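Local coordinates for protein putative arylalkylamine N-Acetyltransferase 7 (Aedes aegypti, PDB 4FD7) that probably transfers an acetyl group from acetyl-CoA to the amine of an arylalkylamine or a related small substrate, at residues E38-D43 / D96-V101; H47-F52 / A76-M81; I129-H134 / G211-V216. All blocks are in the same frame, centred on the assembly; numbering follows the deposited sequence.

Contact 1: E38-D43 / D96-V101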
ATOM      1  N   GLU A  38      -3.897  -1.888  17.599  1.00 18.30           N
ATOM      2  CA  GLU A  38      -4.899  -0.825  17.610  1.00 18.61           C
ATOM      3  C   GLU A  38      -4.371   0.472  18.238  1.00 19.65           C
ATOM      4  O   GLU A  38      -4.624   1.561  17.726  1.00 18.15           O
ATOM      5  CB  GLU A  38      -6.178  -1.290  18.303  1.00 18.54           C
ATOM      6  CG  GLU A  38      -6.893  -2.445  17.580  1.00 19.33           C
ATOM      7  CD  GLU A  38      -8.289  -2.066  17.114  1.00 22.49           C
ATOM      8  OE1 GLU A  38      -8.702  -0.915  17.386  1.00 21.48           O
ATOM      9  OE2 GLU A  38      -8.971  -2.905  16.469  1.00 22.09           O
ATOM     10  N   ASP A  39      -3.597   0.355  19.315  1.00 19.62           N
ATOM     11  CA  ASP A  39      -3.118   1.551  20.018  1.00 20.26           C
ATOM     12  C   ASP A  39      -1.997   2.263  19.269  1.00 19.05           C
ATOM     13  O   ASP A  39      -1.428   3.227  19.771  1.00 20.24           O
ATOM     14  CB  ASP A  39      -2.663   1.207  21.444  1.00 21.54           C
ATOM     15  CG  ASP A  39      -1.469   0.273  21.469  1.00 22.93           C
ATOM     16  OD1 ASP A  39      -1.072  -0.222  20.398  1.00 20.94           O
ATOM     17  OD2 ASP A  39      -0.940   0.017  22.572  1.00 26.60           O
ATOM     18  N   ARG A  40      -1.667   1.783  18.074  1.00 19.55           N
ATOM     19  CA  ARG A  40      -0.733   2.497  17.207  1.00 18.73           C
ATOM     20  C   ARG A  40      -1.416   3.033  15.940  1.00 19.07           C
ATOM     21  O   ARG A  40      -0.752   3.609  15.055  1.00 19.34           O
ATOM     22  CB  ARG A  40       0.437   1.600  16.817  1.00 19.28           C
ATOM     23  CG  ARG A  40       1.151   0.929  17.987  1.00 20.64           C
ATOM     24  CD  ARG A  40       1.688   1.921  19.024  1.00 20.51           C
ATOM     25  NE  ARG A  40       2.584   2.951  18.474  1.00 18.98           N
ATOM     26  CZ  ARG A  40       3.878   2.798  18.197  1.00 20.21           C
ATOM     27  NH1 ARG A  40       4.569   3.824  17.714  1.00 22.09           N
ATOM     28  NH2 ARG A  40       4.495   1.633  18.386  1.00 21.34           N
ATOM     29  N   PHE A  41      -2.733   2.860  15.855  1.00 19.08           N
ATOM     30  CA  PHE A  41      -3.463   3.327  14.673  1.00 17.71           C
ATOM     31  C   PHE A  41      -3.144   4.795  14.335  1.00 18.98           C
ATOM     32  O   PHE A  41      -2.737   5.100  13.211  1.00 18.01           O
ATOM     33  CB  PHE A  41      -4.977   3.127  14.815  1.00 17.73           C
ATOM     34  CG  PHE A  41      -5.441   1.714  14.544  1.00 16.52           C
ATOM     35  CD1 PHE A  41      -4.528   0.693  14.313  1.00 17.03           C
ATOM     36  CD2 PHE A  41      -6.792   1.418  14.492  1.00 17.34           C
ATOM     37  CE1 PHE A  41      -4.960  -0.606  14.052  1.00 16.14           C
ATOM     38  CE2 PHE A  41      -7.235   0.136  14.230  1.00 17.23           C
ATOM     39  CZ  PHE A  41      -6.319  -0.883  14.011  1.00 16.89           C
ATOM     40  N   GLU A  42      -3.275   5.699  15.305  1.00 19.74           N
ATOM     41  CA  GLU A  42      -3.056   7.106  14.974  1.00 19.97           C
ATOM     42  C   GLU A  42      -1.593   7.325  14.606  1.00 19.10           C
ATOM     43  O   GLU A  42      -1.308   8.078  13.659  1.00 18.32           O
ATOM     44  CB  GLU A  42      -3.513   8.085  16.066  1.00 22.50           C
ATOM     45  CG  GLU A  42      -3.562   9.560  15.581  1.00 21.28           C
ATOM     46  CD  GLU A  42      -4.756   9.881  14.662  1.00 23.75           C
ATOM     47  OE1 GLU A  42      -5.795   9.189  14.756  1.00 27.21           O
ATOM     48  OE2 GLU A  42      -4.656  10.834  13.850  1.00 21.94           O
ATOM     49  N   ASP A  43      -0.676   6.630  15.290  1.00 18.80           N
ATOM     50  CA  ASP A  43       0.733   6.813  14.984  1.00 19.49           C
ATOM     51  C   ASP A  43       0.939   6.463  13.516  1.00 17.33           C
ATOM     52  O   ASP A  43       1.574   7.221  12.765  1.00 17.52           O
ATOM     53  CB  ASP A  43       1.621   5.959  15.905  1.00 20.74           C
ATOM     54  CG  ASP A  43       1.645   6.476  17.335  1.00 21.29           C
ATOM     55  OD1 ASP A  43       1.333   7.664  17.538  1.00 23.38           O
ATOM     56  OD2 ASP A  43       1.991   5.697  18.249  1.00 24.42           O
ATOM     57  N   ASP A  96      10.138   1.123  19.650  1.00 24.62           N
ATOM     58  CA  ASP A  96       8.707   1.091  19.388  1.00 25.98           C
ATOM     59  C   ASP A  96       8.321   2.052  18.268  1.00 24.96           C
ATOM     60  O   ASP A  96       7.141   2.216  17.936  1.00 23.41           O
ATOM     61  CB  ASP A  96       7.937   1.399  20.672  1.00 28.76           C
ATOM     62  CG  ASP A  96       8.156   0.349  21.736  1.00 29.64           C
ATOM     63  OD1 ASP A  96       7.652  -0.778  21.562  1.00 33.59           O
ATOM     64  OD2 ASP A  96       8.828   0.641  22.746  1.00 31.96           O
ATOM     65  N   GLU A  97       9.332   2.661  17.663  1.00 24.38           N
ATOM     66  CA  GLU A  97       9.105   3.657  16.628  1.00 24.88           C
ATOM     67  C   GLU A  97       8.734   3.007  15.299  1.00 20.05           C
ATOM     68  O   GLU A  97       9.356   2.023  14.885  1.00 22.61           O
ATOM     69  CB  GLU A  97      10.362   4.505  16.463  1.00 26.41           C
ATOM     70  CG  GLU A  97      10.144   5.830  15.795  1.00 27.46           C
ATOM     71  CD  GLU A  97      11.400   6.666  15.827  1.00 30.43           C
ATOM     72  OE1 GLU A  97      11.736   7.187  16.909  1.00 33.53           O
ATOM     73  OE2 GLU A  97      12.061   6.776  14.772  1.00 32.83           O
ATOM     74  N   ILE A  98       7.728   3.556  14.627  1.00 20.41           N
ATOM     75  CA  ILE A  98       7.301   2.995  13.342  1.00 18.59           C
ATOM     76  C   ILE A  98       8.362   3.185  12.258  1.00 19.60           C
ATOM     77  O   ILE A  98       8.773   4.314  11.964  1.00 18.94           O
ATOM     78  CB  ILE A  98       5.962   3.590  12.864  1.00 18.01           C
ATOM     79  CG1 ILE A  98       4.831   3.151  13.792  1.00 19.98           C
ATOM     80  CG2 ILE A  98       5.680   3.173  11.406  1.00 16.08           C
ATOM     81  CD1 ILE A  98       3.510   3.828  13.507  1.00 19.34           C
ATOM     82  N   VAL A  99       8.810   2.084  11.659  1.00 15.56           N
ATOM     83  CA  VAL A  99       9.778   2.174  10.567  1.00 17.40           C
ATOM     84  C   VAL A  99       9.050   2.354   9.238  1.00 17.94           C
ATOM     85  O   VAL A  99       9.372   3.247   8.451  1.00 17.80           O
ATOM     86  CB  VAL A  99      10.695   0.942  10.489  1.00 16.22           C
ATOM     87  CG1 VAL A  99      11.611   1.041   9.288  1.00 17.16           C
ATOM     88  CG2 VAL A  99      11.527   0.806  11.771  1.00 20.13           C
ATOM     89  N   GLY A 100       8.071   1.490   8.999  1.00 15.27           N
ATOM     90  CA  GLY A 100       7.224   1.599   7.831  1.00 15.64           C
ATOM     91  C   GLY A 100       5.827   1.094   8.134  1.00 15.78           C
ATOM     92  O   GLY A 100       5.608   0.417   9.134  1.00 16.15           O
ATOM     93  N   VAL A 101       4.871   1.438   7.279  1.00 15.46           N
ATOM     94  CA  VAL A 101       3.507   0.956   7.440  1.00 14.86           C
ATOM     95  C   VAL A 101       2.861   0.761   6.064  1.00 17.31           C
ATOM     96  O   VAL A 101       3.233   1.417   5.099  1.00 19.11           O
ATOM     97  CB  VAL A 101       2.672   1.851   8.428  1.00 17.90           C
ATOM     98  CG1 VAL A 101       2.837   3.312   8.129  1.00 18.77           C
ATOM     99  CG2 VAL A 101       1.197   1.481   8.443  1.00 18.04           C
TER
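The backbone carbonyl oxygen of Asp-96 is gripped by both terminal nitrogens of Arg-40, which approaches end-on: NH2 lies 2.7 Å from Asp-96 O and NH1 3.0 Å from that same O. The NH2 bond is the straighter, with an N-H...O angle of 152°, and runs in the carbonyl plane, whereas NH1 is tilted from it. The oxygen sits close to the guanidinium plane. On another edge of the guanidinium, Arg-40 NE donates 2.8 Å to Asp-43 OD2 in a salt bridge that uses the anti lone pair of the carboxylate, with NH1 adding a weak bond. With bonds on two edges the guanidinium is probably held in one rotation, Asp-43 positioning the group that grips Asp-96. In this GNAT-family fold 38-43 holds a 3-10 turn and the first residues of helix 41-55, and the segment 96-101 enters strand 98-108 of the antiparallel sheet against which that helix packs. Next to the polar bridge, Ile-98 points toward the helix start; its CD1 meets Asp-43 CB at 3.7 Å, and its CG1 lies 4.0 Å from Arg-40 NH1. Arg-40 bends at chi2 and chi3 (-57° and -55°), curling its chain round to Asp-43, while its side chain also touches Phe-91 of the strand 88-92, which Ile-98 also contacts.

Contact 2: H47-F52 / A76-M81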
ATOM      1  N   HIS A  47       2.303   8.681  10.507  1.00 16.82           N
ATOM      2  CA  HIS A  47       3.445   8.266   9.715  1.00 17.64           C
ATOM      3  C   HIS A  47       3.063   8.381   8.240  1.00 17.19           C
ATOM      4  O   HIS A  47       3.814   8.942   7.435  1.00 17.26           O
ATOM      5  CB  HIS A  47       3.817   6.829  10.079  1.00 16.32           C
ATOM      6  CG  HIS A  47       5.041   6.321   9.402  1.00 19.41           C
ATOM      7  ND1 HIS A  47       5.049   5.901   8.090  1.00 18.49           N
ATOM      8  CD2 HIS A  47       6.293   6.102   9.874  1.00 18.43           C
ATOM      9  CE1 HIS A  47       6.256   5.477   7.774  1.00 18.84           C
ATOM     10  NE2 HIS A  47       7.026   5.585   8.845  1.00 19.28           N
ATOM     11  N   MET A  48       1.863   7.909   7.905  1.00 17.33           N
ATOM     12  CA  MET A  48       1.422   7.961   6.515  1.00 18.06           C
ATOM     13  C   MET A  48       1.368   9.417   6.047  1.00 17.41           C
ATOM     14  O   MET A  48       1.786   9.728   4.936  1.00 17.39           O
ATOM     15  CB  MET A  48       0.063   7.271   6.338  1.00 17.26           C
ATOM     16  CG  MET A  48       0.082   5.747   6.579  1.00 16.10           C
ATOM     17  SD  MET A  48       1.006   4.779   5.346  1.00 21.55           S
ATOM     18  CE  MET A  48       0.038   5.050   3.884  1.00 17.23           C
ATOM     19  N   CYS A  49       0.895  10.314   6.908  1.00 15.73           N
ATOM     20  CA  CYS A  49       0.784  11.705   6.510  1.00 15.27           C
ATOM     21  C   CYS A  49       2.141  12.360   6.405  1.00 18.55           C
ATOM     22  O   CYS A  49       2.333  13.276   5.606  1.00 21.51           O
ATOM     23  CB  CYS A  49      -0.059  12.462   7.522  1.00 17.49           C
ATOM     24  SG  CYS A  49      -1.753  11.918   7.482  1.00 19.09           S
ATOM     25  N   ASP A  50       3.097  11.891   7.202  1.00 19.96           N
ATOM     26  CA  ASP A  50       4.353  12.621   7.314  1.00 18.36           C
ATOM     27  C   ASP A  50       5.252  12.265   6.154  1.00 19.64           C
ATOM     28  O   ASP A  50       6.080  13.066   5.714  1.00 20.11           O
ATOM     29  CB  ASP A  50       5.076  12.257   8.612  1.00 18.80           C
ATOM     30  CG  ASP A  50       4.530  12.986   9.810  1.00 21.42           C
ATOM     31  OD1 ASP A  50       3.743  13.933   9.623  1.00 22.00           O
ATOM     32  OD2 ASP A  50       4.899  12.612  10.944  1.00 23.20           O
ATOM     33  N   TYR A  51       5.095  11.042   5.676  1.00 17.65           N
ATOM     34  CA  TYR A  51       6.010  10.523   4.686  1.00 16.41           C
ATOM     35  C   TYR A  51       5.337  10.154   3.368  1.00 17.55           C
ATOM     36  O   TYR A  51       5.585  10.794   2.351  1.00 19.25           O
ATOM     37  CB  TYR A  51       6.801   9.368   5.292  1.00 19.58           C
ATOM     38  CG  TYR A  51       7.442   9.763   6.603  1.00 18.96           C
ATOM     39  CD1 TYR A  51       8.421  10.753   6.648  1.00 21.25           C
ATOM     40  CD2 TYR A  51       7.054   9.170   7.796  1.00 20.11           C
ATOM     41  CE1 TYR A  51       9.011  11.129   7.846  1.00 22.97           C
ATOM     42  CE2 TYR A  51       7.643   9.536   9.007  1.00 21.23           C
ATOM     43  CZ  TYR A  51       8.615  10.515   9.024  1.00 23.56           C
ATOM     44  OH  TYR A  51       9.194  10.873  10.220  1.00 23.01           O
ATOM     45  N   PHE A  52       4.490   9.133   3.383  1.00 16.53           N
ATOM     46  CA  PHE A  52       3.817   8.687   2.167  1.00 15.38           C
ATOM     47  C   PHE A  52       3.122   9.823   1.411  1.00 18.69           C
ATOM     48  O   PHE A  52       3.310   9.976   0.200  1.00 16.21           O
ATOM     49  CB  PHE A  52       2.826   7.579   2.502  1.00 14.76           C
ATOM     50  CG  PHE A  52       1.973   7.153   1.345  1.00 15.13           C
ATOM     51  CD1 PHE A  52       2.450   6.257   0.397  1.00 16.74           C
ATOM     52  CD2 PHE A  52       0.688   7.641   1.217  1.00 15.19           C
ATOM     53  CE1 PHE A  52       1.644   5.868  -0.677  1.00 17.12           C
ATOM     54  CE2 PHE A  52      -0.125   7.258   0.157  1.00 15.35           C
ATOM     55  CZ  PHE A  52       0.344   6.377  -0.786  1.00 15.37           C
ATOM     56  N   ALA A  76      -9.491  10.010   5.895  1.00 15.10           N
ATOM     57  CA  ALA A  76     -10.808   9.401   6.096  1.00 13.83           C
ATOM     58  C   ALA A  76     -10.802   7.957   5.574  1.00 13.68           C
ATOM     59  O   ALA A  76     -11.287   7.024   6.261  1.00 13.32           O
ATOM     60  CB  ALA A  76     -11.880  10.211   5.410  1.00 16.62           C
ATOM     61  N   LEU A  77     -10.242   7.770   4.376  1.00 16.12           N
ATOM     62  CA  LEU A  77     -10.133   6.424   3.778  1.00 14.60           C
ATOM     63  C   LEU A  77      -9.341   5.422   4.628  1.00 14.29           C
ATOM     64  O   LEU A  77      -9.829   4.310   4.920  1.00 15.99           O
ATOM     65  CB  LEU A  77      -9.523   6.496   2.370  1.00 15.08           C
ATOM     66  CG  LEU A  77      -9.528   5.165   1.606  1.00 14.92           C
ATOM     67  CD1 LEU A  77     -10.935   4.608   1.664  1.00 17.03           C
ATOM     68  CD2 LEU A  77      -9.093   5.346   0.168  1.00 17.31           C
ATOM     69  N   TRP A  78      -8.113   5.799   4.981  1.00 13.41           N
ATOM     70  CA  TRP A  78      -7.269   4.956   5.831  1.00 13.27           C
ATOM     71  C   TRP A  78      -7.976   4.589   7.131  1.00 15.43           C
ATOM     72  O   TRP A  78      -7.917   3.431   7.571  1.00 14.83           O
ATOM     73  CB  TRP A  78      -5.964   5.672   6.162  1.00 15.15           C
ATOM     74  CG  TRP A  78      -5.018   5.803   5.006  1.00 12.89           C
ATOM     75  CD1 TRP A  78      -4.819   4.899   3.995  1.00 15.07           C
ATOM     76  CD2 TRP A  78      -4.105   6.880   4.765  1.00 14.94           C
ATOM     77  NE1 TRP A  78      -3.847   5.355   3.136  1.00 14.31           N
ATOM     78  CE2 TRP A  78      -3.393   6.574   3.582  1.00 15.01           C
ATOM     79  CE3 TRP A  78      -3.826   8.081   5.428  1.00 14.86           C
ATOM     80  CZ2 TRP A  78      -2.420   7.422   3.052  1.00 15.02           C
ATOM     81  CZ3 TRP A  78      -2.863   8.932   4.893  1.00 14.68           C
ATOM     82  CH2 TRP A  78      -2.174   8.597   3.718  1.00 14.24           C
ATOM     83  N   LYS A  79      -8.610   5.587   7.761  1.00 13.83           N
ATOM     84  CA  LYS A  79      -9.319   5.352   9.016  1.00 16.58           C
ATOM     85  C   LYS A  79     -10.470   4.375   8.849  1.00 14.65           C
ATOM     86  O   LYS A  79     -10.733   3.583   9.762  1.00 16.27           O
ATOM     87  CB  LYS A  79      -9.787   6.656   9.678  1.00 14.89           C
ATOM     88  CG  LYS A  79      -8.643   7.421  10.318  1.00 16.58           C
ATOM     89  CD  LYS A  79      -9.114   8.562  11.192  1.00 17.41           C
ATOM     90  CE  LYS A  79      -7.915   9.277  11.770  1.00 19.91           C
ATOM     91  NZ  LYS A  79      -8.307  10.322  12.749  1.00 23.01           N
ATOM     92  N   ALA A  80     -11.137   4.416   7.700  1.00 12.78           N
ATOM     93  CA  ALA A  80     -12.168   3.409   7.419  1.00 16.39           C
ATOM     94  C   ALA A  80     -11.575   2.018   7.237  1.00 15.30           C
ATOM     95  O   ALA A  80     -12.231   1.012   7.549  1.00 17.10           O
ATOM     96  CB  ALA A  80     -13.001   3.783   6.202  1.00 13.93           C
ATOM     97  N   MET A  81     -10.348   1.949   6.727  1.00 14.75           N
ATOM     98  CA  MET A  81      -9.715   0.644   6.468  1.00 13.89           C
ATOM     99  C   MET A  81      -9.126  -0.061   7.698  1.00 15.46           C
ATOM    100  O   MET A  81      -9.171  -1.286   7.789  1.00 16.54           O
ATOM    101  CB  MET A  81      -8.608   0.785   5.423  1.00 15.86           C
ATOM    102  CG  MET A  81      -9.099   1.210   4.035  1.00 13.90           C
ATOM    103  SD  MET A  81      -7.707   1.637   2.977  1.00 15.64           S
ATOM    104  CE  MET A  81      -6.900   0.049   2.831  1.00 13.75           C
TER
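Three kinds of contact converge on the indole of Trp-78, which reaches from the helix 68-81 to the helix 41-55. The first is over the ring face. Met-48 CB makes a CH-pi contact 3.9 Å from the centroid of the six-membered ring of Trp-78, and the chain then bends at chi2 and chi3, which folds its methyl back over the same indole: Met-48 CE is 3.5 Å from Trp-78 CZ2. The second involves sulfur. Met-48 SD stands above the face at a distance, 5.2 Å from the six-ring centroid of Trp-78, a Met-aromatic contact, while Cys-49 SG comes to the edge, 4.1 Å from Trp-78 CZ3. Segments 47-52 and 76-81 run at 135° to each other with axes 12.2 Å apart, a separation that the long tryptophan side chain bridges, beside the five-stranded antiparallel sheet of the GNAT fold. The third is aromatic. Phe-52 and the six-membered ring of Trp-78 meet obliquely, their planes at 66°, and Phe-52 CD2 lies 3.6 Å from Trp-78 CZ2. Phe-52 CD2 and CE2 lie at the rim of the indole, near its plane. The polar NE1 of Trp-78 is satisfied elsewhere, by a hydrogen bond to the backbone O of Met-151 in the strand 146-155, which ties the tryptophan to the sheet. Met-48 also touches Val-101 and Ser-154 on strands of that sheet.

Contact 3: I129-H134 / G211-V216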
ATOM      1  N   ILE A 129      -6.366   5.093  -9.767  1.00 14.46           N
ATOM      2  CA  ILE A 129      -6.061   3.747  -9.295  1.00 13.22           C
ATOM      3  C   ILE A 129      -7.211   2.818  -9.656  1.00 14.51           C
ATOM      4  O   ILE A 129      -6.998   1.698 -10.101  1.00 14.43           O
ATOM      5  CB  ILE A 129      -5.841   3.718  -7.769  1.00 15.12           C
ATOM      6  CG1 ILE A 129      -4.574   4.489  -7.401  1.00 16.64           C
ATOM      7  CG2 ILE A 129      -5.749   2.284  -7.270  1.00 14.32           C
ATOM      8  CD1 ILE A 129      -4.652   5.139  -6.028  1.00 21.23           C
ATOM      9  N   GLU A 130      -8.438   3.274  -9.462  1.00 14.16           N
ATOM     10  CA  GLU A 130      -9.582   2.406  -9.737  1.00 17.75           C
ATOM     11  C   GLU A 130      -9.678   2.018 -11.214  1.00 15.30           C
ATOM     12  O   GLU A 130     -10.027   0.879 -11.525  1.00 14.11           O
ATOM     13  CB  GLU A 130     -10.894   3.024  -9.235  1.00 17.27           C
ATOM     14  CG  GLU A 130     -12.078   2.073  -9.327  1.00 23.12           C
ATOM     15  CD  GLU A 130     -11.743   0.659  -8.863  1.00 24.67           C
ATOM     16  OE1 GLU A 130     -11.284   0.483  -7.713  1.00 28.59           O
ATOM     17  OE2 GLU A 130     -11.958  -0.295  -9.652  1.00 30.45           O
ATOM     18  N   TYR A 131      -9.385   2.966 -12.111  1.00 14.84           N
ATOM     19  CA  TYR A 131      -9.325   2.670 -13.538  1.00 15.06           C
ATOM     20  C   TYR A 131      -8.263   1.584 -13.803  1.00 15.80           C
ATOM     21  O   TYR A 131      -8.504   0.582 -14.512  1.00 14.76           O
ATOM     22  CB  TYR A 131      -9.011   3.935 -14.357  1.00 15.41           C
ATOM     23  CG  TYR A 131      -8.759   3.627 -15.815  1.00 15.56           C
ATOM     24  CD1 TYR A 131      -9.817   3.468 -16.700  1.00 16.54           C
ATOM     25  CD2 TYR A 131      -7.461   3.460 -16.301  1.00 15.94           C
ATOM     26  CE1 TYR A 131      -9.588   3.162 -18.043  1.00 18.77           C
ATOM     27  CE2 TYR A 131      -7.224   3.153 -17.622  1.00 17.70           C
ATOM     28  CZ  TYR A 131      -8.290   3.003 -18.491  1.00 19.96           C
ATOM     29  OH  TYR A 131      -8.044   2.704 -19.815  1.00 21.01           O
ATOM     30  N   VAL A 132      -7.089   1.778 -13.218  1.00 14.55           N
ATOM     31  CA  VAL A 132      -6.001   0.826 -13.438  1.00 14.48           C
ATOM     32  C   VAL A 132      -6.362  -0.572 -12.909  1.00 16.33           C
ATOM     33  O   VAL A 132      -6.060  -1.610 -13.537  1.00 14.56           O
ATOM     34  CB  VAL A 132      -4.725   1.348 -12.797  1.00 14.90           C
ATOM     35  CG1 VAL A 132      -3.615   0.314 -12.856  1.00 14.91           C
ATOM     36  CG2 VAL A 132      -4.296   2.641 -13.509  1.00 15.76           C
ATOM     37  N   SER A 133      -7.032  -0.587 -11.760  1.00 13.21           N
ATOM     38  CA  SER A 133      -7.485  -1.827 -11.127  1.00 14.97           C
ATOM     39  C   SER A 133      -8.500  -2.528 -12.009  1.00 15.55           C
ATOM     40  O   SER A 133      -8.508  -3.759 -12.115  1.00 14.17           O
ATOM     41  CB  SER A 133      -8.140  -1.516  -9.781  1.00 16.19           C
ATOM     42  OG  SER A 133      -8.593  -2.707  -9.149  1.00 17.61           O
ATOM     43  N   HIS A 134      -9.382  -1.744 -12.617  1.00 14.44           N
ATOM     44  CA  HIS A 134     -10.437  -2.335 -13.431  1.00 16.26           C
ATOM     45  C   HIS A 134      -9.837  -2.947 -14.701  1.00 15.98           C
ATOM     46  O   HIS A 134     -10.215  -4.062 -15.090  1.00 15.60           O
ATOM     47  CB  HIS A 134     -11.540  -1.322 -13.728  1.00 16.12           C
ATOM     48  CG  HIS A 134     -12.775  -1.928 -14.316  1.00 20.23           C
ATOM     49  ND1 HIS A 134     -13.039  -1.917 -15.670  1.00 24.22           N
ATOM     50  CD2 HIS A 134     -13.811  -2.583 -13.738  1.00 24.01           C
ATOM     51  CE1 HIS A 134     -14.183  -2.536 -15.900  1.00 20.60           C
ATOM     52  NE2 HIS A 134     -14.671  -2.949 -14.745  1.00 25.94           N
ATOM     53  N   GLY A 211       1.106   9.960 -18.423  1.00 18.31           N
ATOM     54  CA  GLY A 211       0.777  10.634 -19.671  1.00 17.40           C
ATOM     55  C   GLY A 211      -0.411  10.000 -20.387  1.00 18.16           C
ATOM     56  O   GLY A 211      -1.369  10.682 -20.819  1.00 16.29           O
ATOM     57  N   GLU A 212      -0.354   8.679 -20.514  1.00 16.89           N
ATOM     58  CA  GLU A 212      -1.423   7.940 -21.193  1.00 18.89           C
ATOM     59  C   GLU A 212      -2.713   8.009 -20.399  1.00 17.97           C
ATOM     60  O   GLU A 212      -3.792   8.122 -20.982  1.00 17.97           O
ATOM     61  CB  GLU A 212      -1.028   6.485 -21.474  1.00 19.84           C
ATOM     62  CG  GLU A 212      -2.114   5.692 -22.232  1.00 20.91           C
ATOM     63  CD  GLU A 212      -1.599   4.420 -22.891  1.00 22.39           C
ATOM     64  OE1 GLU A 212      -0.382   4.151 -22.833  1.00 23.64           O
ATOM     65  OE2 GLU A 212      -2.426   3.689 -23.485  1.00 25.08           O
ATOM     66  N   LEU A 213      -2.604   7.943 -19.074  1.00 15.76           N
ATOM     67  CA  LEU A 213      -3.793   8.059 -18.228  1.00 18.57           C
ATOM     68  C   LEU A 213      -4.488   9.391 -18.447  1.00 17.24           C
ATOM     69  O   LEU A 213      -5.724   9.473 -18.452  1.00 17.64           O
ATOM     70  CB  LEU A 213      -3.424   7.889 -16.758  1.00 16.56           C
ATOM     71  CG  LEU A 213      -3.108   6.446 -16.379  1.00 14.30           C
ATOM     72  CD1 LEU A 213      -2.298   6.400 -15.087  1.00 13.03           C
ATOM     73  CD2 LEU A 213      -4.401   5.636 -16.246  1.00 16.42           C
ATOM     74  N   ALA A 214      -3.688  10.433 -18.645  1.00 16.97           N
ATOM     75  CA  ALA A 214      -4.242  11.746 -18.907  1.00 17.52           C
ATOM     76  C   ALA A 214      -4.929  11.759 -20.265  1.00 19.21           C
ATOM     77  O   ALA A 214      -5.902  12.492 -20.458  1.00 20.49           O
ATOM     78  CB  ALA A 214      -3.165  12.817 -18.825  1.00 19.82           C
ATOM     79  N   ARG A 215      -4.430  10.955 -21.203  1.00 19.11           N
ATOM     80  CA  ARG A 215      -5.163  10.777 -22.470  1.00 21.70           C
ATOM     81  C   ARG A 215      -6.461   9.970 -22.313  1.00 23.14           C
ATOM     82  O   ARG A 215      -7.410  10.150 -23.081  1.00 23.29           O
ATOM     83  CB  ARG A 215      -4.262  10.177 -23.559  1.00 22.66           C
ATOM     84  CG  ARG A 215      -3.095  11.086 -23.925  1.00 21.13           C
ATOM     85  CD  ARG A 215      -2.591  10.825 -25.338  1.00 22.46           C
ATOM     86  NE  ARG A 215      -2.136   9.451 -25.524  1.00 23.79           N
ATOM     87  CZ  ARG A 215      -0.947   8.998 -25.140  1.00 20.97           C
ATOM     88  NH1 ARG A 215      -0.088   9.805 -24.533  1.00 23.46           N
ATOM     89  NH2 ARG A 215      -0.619   7.733 -25.352  1.00 23.82           N
ATOM     90  N   VAL A 216      -6.513   9.099 -21.310  1.00 20.16           N
ATOM     91  CA  VAL A 216      -7.733   8.350 -21.015  1.00 20.08           C
ATOM     92  C   VAL A 216      -8.813   9.247 -20.394  1.00 21.11           C
ATOM     93  O   VAL A 216      -9.982   9.188 -20.781  1.00 21.70           O
ATOM     94  CB  VAL A 216      -7.446   7.148 -20.086  1.00 20.27           C
ATOM     95  CG1 VAL A 216      -8.723   6.666 -19.401  1.00 21.67           C
ATOM     96  CG2 VAL A 216      -6.812   6.014 -20.866  1.00 19.37           C
TER
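Tyr-131 and Val-216 meet from opposite directions, the valine lying over one face of the phenol ring. Val-216 CG1 makes a CH-pi contact 4.0 Å from the ring centroid of Tyr-131, offset toward the rim and 22° off the normal. Val-216 CG1 is nearest Tyr-131 CZ, at 3.8 Å. The other methyl, Val-216 CG2, reaches further along the ring to lie 3.7 Å from Tyr-131 OH. Leu-213 supplies a second apolar partner: its CD2 approaches Tyr-131 CD2 obliquely at 3.8 Å and is also 4.1 Å from Val-132 CG2, so this one methyl bridges two neighbouring residues of the helix 120-136.

The ring gets there because Tyr-131 CG is anti to the backbone N (chi1 172°), which sends the side chain out toward the helix 210-216. On that helix Leu-213 and Val-216 are three residues apart, close to one turn, and the two side chains therefore meet the tyrosine together. The segment axes lie 11.9 Å apart at 93°, nearly perpendicular, and the meeting of the helices here is local, carried by four side chains.

Further out, Phe-220 touches both Tyr-131 and Leu-213. Val-132 and Leu-213 both pack on Ile-208 and Cys-230, which belong to the strands 203-209 and 229-236. Val-216, by contrast, lies at the exposed margin. Through Val-132 and Leu-213 the two helices, crossing at nearly a right angle, pack on the three-stranded antiparallel sheet in the C-terminal part of this GNAT-family protein.

Overall arrangement
Contacts 1 and 2 are neighbours, their centres 11 Å apart, and both draw on the helix 41-55: contact 1 joins its start to the strand 98-108, and contact 2 joins its later turns to the helix 68-81. Along the chain, contact 2 falls between the two segments of contact 1. His-47 links them directly, touching Ile-98 and Val-101. Contact 3 comes later in sequence, its centre 32 Å from that of contact 1 and 23 Å from that of contact 2, and touches neither. It belongs with the three-stranded sheet, whereas contact 1 joins a helix to the five-stranded sheet, and contact 2 pairs two helices that pack beside it. Together they illustrate how separate clusters fasten helices around the two sheets of a GNAT-family protein.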